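Local coordinates for NIPSNAP domain-containing protein (Burkholderia xenovorans, PDB 5KAK) that is of unknown function but belongs to the NipSnap family, whose domain is related to the dimeric alpha-beta barrels, at residues Y16-P20 against N21-E25. Residues are numbered along the deposited sequence; the frame is centred on the assembly and turned at random.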
loop_
_atom_site.group_PDB
_atom_site.type_symbol
_atom_site.label_atom_id
_atom_site.label_comp_id
_atom_site.label_asym_id
_atom_site.label_seq_id
_atom_site.Cartn_x
_atom_site.Cartn_y
_atom_site.Cartn_z
ATOM N N TYR E 16 -15.437 -1.813 3.045
ATOM C CA TYR E 16 -15.171 -1.541 4.452
ATOM C C TYR E 16 -14.266 -2.609 5.037
ATOM O O TYR E 16 -14.538 -3.811 4.911
ATOM C CB TYR E 16 -16.450 -1.492 5.283
ATOM C CG TYR E 16 -17.511 -0.503 4.881
ATOM C CD1 TYR E 16 -17.243 0.575 4.032
ATOM C CD2 TYR E 16 -18.778 -0.634 5.396
ATOM C CE1 TYR E 16 -18.246 1.470 3.697
ATOM C CE2 TYR E 16 -19.774 0.245 5.078
ATOM C CZ TYR E 16 -19.513 1.292 4.224
ATOM O OH TYR E 16 -20.560 2.143 3.932
ATOM N N ASP E 17 -13.190 -2.176 5.672
ATOM C CA ASP E 17 -12.363 -3.088 6.443
ATOM C C ASP E 17 -12.841 -3.068 7.888
ATOM O O ASP E 17 -13.018 -1.999 8.467
ATOM C CB ASP E 17 -10.898 -2.701 6.351
ATOM C CG ASP E 17 -10.372 -2.770 4.934
ATOM O OD1 ASP E 17 -10.462 -3.852 4.322
ATOM O OD2 ASP E 17 -9.896 -1.734 4.429
ATOM N N LEU E 18 -13.038 -4.251 8.458
ATOM C CA LEU E 18 -13.641 -4.412 9.773
ATOM C C LEU E 18 -12.614 -4.878 10.794
ATOM O O LEU E 18 -11.544 -5.374 10.444
ATOM C CB LEU E 18 -14.792 -5.426 9.710
ATOM C CG LEU E 18 -15.859 -5.044 8.684
ATOM C CD1 LEU E 18 -16.963 -6.077 8.627
ATOM C CD2 LEU E 18 -16.426 -3.707 9.071
ATOM N N ARG E 19 -12.983 -4.739 12.077
ATOM C CA ARG E 19 -12.259 -5.359 13.177
ATOM C C ARG E 19 -12.093 -6.846 12.865
ATOM O O ARG E 19 -12.970 -7.443 12.225
ATOM C CB ARG E 19 -13.047 -5.129 14.477
ATOM C CG ARG E 19 -12.579 -5.899 15.692
ATOM C CD ARG E 19 -13.502 -5.626 16.867
ATOM N NE ARG E 19 -14.742 -6.404 16.818
ATOM C CZ ARG E 19 -15.814 -6.131 17.561
ATOM N NH1 ARG E 19 -15.795 -5.089 18.383
ATOM N NH2 ARG E 19 -16.906 -6.888 17.480
ATOM N N PRO E 20 -10.989 -7.483 13.257
ATOM C CA PRO E 20 -10.832 -8.910 12.953
ATOM C C PRO E 20 -12.011 -9.757 13.431
ATOM O O PRO E 20 -12.486 -9.630 14.570
ATOM C CB PRO E 20 -9.537 -9.277 13.677
ATOM C CG PRO E 20 -8.728 -7.990 13.625
ATOM C CD PRO E 20 -9.756 -6.898 13.823
ATOM N N ASN E 21 -12.485 -10.626 12.539
ATOM C CA ASN E 21 -13.624 -11.515 12.763
ATOM C C ASN E 21 -14.914 -10.751 13.024
ATOM O O ASN E 21 -15.845 -11.283 13.634
ATOM C CB ASN E 21 -13.338 -12.504 13.897
ATOM C CG ASN E 21 -12.137 -13.368 13.604
ATOM O OD1 ASN E 21 -12.024 -13.925 12.512
ATOM N ND2 ASN E 21 -11.215 -13.455 14.557
ATOM N N GLY E 22 -14.983 -9.507 12.553
ATOM C CA GLY E 22 -16.188 -8.710 12.692
ATOM C C GLY E 22 -17.227 -8.889 11.607
ATOM O O GLY E 22 -18.343 -8.390 11.773
ATOM N N ALA E 23 -16.907 -9.566 10.495
ATOM C CA ALA E 23 -17.880 -9.633 9.406
ATOM C C ALA E 23 -19.138 -10.402 9.810
ATOM O O ALA E 23 -20.236 -10.051 9.363
ATOM C CB ALA E 23 -17.253 -10.248 8.151
ATOM N N ARG E 24 -19.011 -11.413 10.675
ATOM C CA ARG E 24 -20.174 -12.209 11.059
ATOM C C ARG E 24 -21.229 -11.337 11.735
ATOM O O ARG E 24 -22.406 -11.353 11.354
ATOM C CB ARG E 24 -19.747 -13.362 11.976
ATOM N N GLU E 25 -20.812 -10.546 12.726
ATOM C CA GLU E 25 -21.742 -9.641 13.387
ATOM C C GLU E 25 -22.275 -8.587 12.428
ATOM O O GLU E 25 -23.465 -8.240 12.481
ATOM C CB GLU E 25 -21.074 -8.962 14.575
ATOM C CG GLU E 25 -22.087 -8.290 15.480
ATOM C CD GLU E 25 -21.455 -7.545 16.628
ATOM O OE1 GLU E 25 -20.396 -7.995 17.121
ATOM O OE2 GLU E 25 -22.025 -6.510 17.036
HETATM O O HOH W 1 -18.034 -9.123 16.578
HETATM O O HOH W 2 -19.441 -6.866 19.312
#
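With CG anti to the backbone N (chi1 170°) and a bend at chi3 (80°), R19 brings its end alongside the turn to E25 of helix 23-42, whose CG is likewise anti to N and whose chain, extended beyond CG, presents OE1. The salt bridge is long, 3.7 Å from R19 NH2 to E25 OE1, and the two flat groups are turned 53° against each other. Two waters at the guanidinium edge, in its plane, bridge the pair: each accepts from NH2 and donates to OE1, the shorter path running 2.7 Å from R19 NH2 to water 1 and 2.7 Å on to E25 OE1. Within the backbone, R19-G22 is a type II beta turn, closed by G22 N to R19 O at 2.9 Å, the donor lying above the carbonyl plane. The buried L18 lays CD1 against A23 CA (3.8 Å), packing the end of strand 10-18 against helix 23-42. P20 O and N21 ND2 are hydrogen-bonded to NE2 and OE1 of Q93 of the second subunit, which ties the turn into the interface. The direct attraction is probably weaker than in a close pair, whereas two waters on OE1 and H29 NE2, hydrogen-bonded to OE2, together probably limit rotation of the carboxylate.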